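Local atomic coordinates of OmpA family protein (Escherichia coli, PDB entry 5M38), a protein that probably binds peptidoglycan through an OmpA-like domain, as the cell-wall-anchoring part of the type VI secretion protein TagL. Residues W40-S45 against V109-V114. Residues are numbered along the deposited sequence; the frame is centred on the assembly and turned at random.
Sequences WLIVVS and VEISLV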
loop_
_atom_site.group_PDB
_atom_site.type_symbol
_atom_site.label_atom_id
_atom_site.label_comp_id
_atom_site.label_asym_id
_atom_site.label_seq_id
_atom_site.Cartn_x
_atom_site.Cartn_y
_atom_site.Cartn_z
ATOM N N TRP A 40 17.401 0.881 -5.949
ATOM C CA TRP A 40 17.378 0.874 -4.487
ATOM C C TRP A 40 16.160 0.137 -3.930
ATOM O O TRP A 40 15.468 -0.564 -4.680
ATOM C CB TRP A 40 17.523 2.291 -3.931
ATOM C CG TRP A 40 18.789 2.970 -4.377
ATOM C CD1 TRP A 40 18.939 3.814 -5.438
ATOM C CD2 TRP A 40 20.099 2.798 -3.812
ATOM N NE1 TRP A 40 20.258 4.196 -5.558
ATOM C CE2 TRP A 40 20.994 3.580 -4.579
ATOM C CE3 TRP A 40 20.606 2.067 -2.716
ATOM C CZ2 TRP A 40 22.358 3.667 -4.273
ATOM C CZ3 TRP A 40 21.948 2.181 -2.399
ATOM C CH2 TRP A 40 22.806 2.977 -3.164
ATOM N N LEU A 41 15.959 0.216 -2.605
ATOM C CA LEU A 41 14.894 -0.493 -1.912
ATOM C C LEU A 41 13.515 0.059 -2.242
ATOM O O LEU A 41 13.327 1.280 -2.204
ATOM C CB LEU A 41 15.162 -0.437 -0.395
ATOM C CG LEU A 41 14.418 -1.411 0.530
ATOM C CD1 LEU A 41 14.746 -2.847 0.236
ATOM C CD2 LEU A 41 14.762 -1.131 1.944
ATOM N N ILE A 42 12.565 -0.842 -2.617
ATOM C CA ILE A 42 11.147 -0.524 -2.839
ATOM C C ILE A 42 10.472 -0.900 -1.506
ATOM O O ILE A 42 10.422 -2.081 -1.140
ATOM C CB ILE A 42 10.507 -1.268 -4.054
ATOM C CG1 ILE A 42 11.346 -1.103 -5.349
ATOM C CG2 ILE A 42 9.036 -0.849 -4.270
ATOM C CD1 ILE A 42 11.323 -2.368 -6.233
ATOM N N VAL A 43 10.010 0.105 -0.761
ATOM C CA VAL A 43 9.374 -0.076 0.540
ATOM C C VAL A 43 7.861 0.073 0.359
ATOM O O VAL A 43 7.381 1.148 0.004
ATOM C CB VAL A 43 9.951 0.913 1.596
ATOM C CG1 VAL A 43 9.335 0.697 2.972
ATOM C CG2 VAL A 43 11.464 0.826 1.669
ATOM N N VAL A 44 7.121 -1.023 0.575
ATOM C CA VAL A 44 5.660 -1.069 0.464
ATOM C C VAL A 44 5.067 -1.054 1.896
ATOM O O VAL A 44 5.222 -2.020 2.640
ATOM C CB VAL A 44 5.155 -2.264 -0.397
ATOM C CG1 VAL A 44 3.647 -2.161 -0.658
ATOM C CG2 VAL A 44 5.927 -2.373 -1.718
ATOM N N SER A 45 4.431 0.061 2.290
ATOM C CA SER A 45 3.843 0.267 3.616
ATOM C C SER A 45 2.333 0.306 3.540
ATOM O O SER A 45 1.776 1.038 2.735
ATOM C CB SER A 45 4.338 1.576 4.218
ATOM O OG SER A 45 5.753 1.604 4.255
ATOM N N VAL A 109 -2.072 2.397 0.736
ATOM C CA VAL A 109 -0.852 1.589 0.618
ATOM C C VAL A 109 0.191 2.526 -0.045
ATOM O O VAL A 109 -0.057 3.065 -1.123
ATOM C CB VAL A 109 -1.028 0.247 -0.155
ATOM C CG1 VAL A 109 0.320 -0.400 -0.453
ATOM C CG2 VAL A 109 -1.936 -0.717 0.588
ATOM N N GLU A 110 1.316 2.756 0.624
ATOM C CA GLU A 110 2.366 3.636 0.110
ATOM C C GLU A 110 3.532 2.857 -0.461
ATOM O O GLU A 110 3.888 1.812 0.072
ATOM C CB GLU A 110 2.872 4.576 1.205
ATOM C CG GLU A 110 1.834 5.532 1.764
ATOM C CD GLU A 110 2.365 6.544 2.760
ATOM O OE1 GLU A 110 3.518 6.397 3.232
ATOM O OE2 GLU A 110 1.600 7.476 3.093
ATOM N N ILE A 111 4.136 3.374 -1.545
ATOM C CA ILE A 111 5.324 2.792 -2.180
ATOM C C ILE A 111 6.402 3.845 -2.176
ATOM O O ILE A 111 6.243 4.875 -2.813
ATOM C CB ILE A 111 5.086 2.193 -3.579
ATOM C CG1 ILE A 111 3.932 1.152 -3.569
ATOM C CG2 ILE A 111 6.388 1.592 -4.093
ATOM C CD1 ILE A 111 3.378 0.733 -4.906
ATOM N N SER A 112 7.440 3.627 -1.370
ATOM C CA SER A 112 8.560 4.544 -1.198
ATOM C C SER A 112 9.761 4.133 -2.044
ATOM O O SER A 112 10.196 2.992 -1.980
ATOM C CB SER A 112 8.951 4.634 0.268
ATOM O OG SER A 112 10.061 5.501 0.437
ATOM N N LEU A 113 10.282 5.086 -2.834
ATOM C CA LEU A 113 11.443 4.953 -3.724
ATOM C C LEU A 113 12.452 6.083 -3.450
ATOM O O LEU A 113 12.061 7.117 -2.902
ATOM C CB LEU A 113 10.993 4.992 -5.192
ATOM C CG LEU A 113 9.809 4.105 -5.582
ATOM C CD1 LEU A 113 9.044 4.690 -6.752
ATOM C CD2 LEU A 113 10.239 2.661 -5.801
ATOM N N VAL A 114 13.745 5.886 -3.782
ATOM C CA VAL A 114 14.737 6.950 -3.542
ATOM C C VAL A 114 15.166 7.616 -4.827
ATOM O O VAL A 114 15.531 6.900 -5.772
ATOM C CB VAL A 114 15.977 6.628 -2.666
ATOM C CG1 VAL A 114 15.674 6.768 -1.180
ATOM C CG2 VAL A 114 16.584 5.280 -2.993
HETATM O O HOH W 1 13.757 2.965 -4.521
#
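Val114 CG2 meets the Trp40 indole obliquely, 3.5 Å from Trp40 CG, and also touches Trp40 CB. Trp40 starts toward the other segment (chi1 -58°, CG anti to the carbonyl carbon), and its indole is exposed. The flat carboxylate of Glu110 is carried off on an extended chain and forms a salt bridge with Arg108. Four backbone hydrogen bonds join the strands. Val43 and Ser112 form an antiparallel hydrogen-bonded pair, with Ser112 N to Val43 O at 2.8 Å and nearly straight (175°). Ser45 and Glu110 form the next such pair, and the Glu110 N-H meets Ser45 O almost head-on to the carbonyl (162°). Val44 and Ile111 are the non-hydrogen-bonded pair between them. These are the two central strands of the mixed sheet of the OmpA-like alpha/beta domain, between strands 4-8 and 83-89. Ile42, Val44, Val109 and Ile111 share the buried face; Val68 of helix 54-74 packs on the last three. Ile42 and Ile111 run alongside each other, CG2 to CG2 at 3.6 Å. Both CG2 methyls are anti to the backbone N. The Val44 and Val109 side chains cross obliquely, with Val44 CG1 3.8 Å from Val109 CG1. Leu113 CD2 comes to 3.9 Å from Ile42 CG1. Beyond the paired residues, a water donates to Leu41 O and accepts from Val114 N.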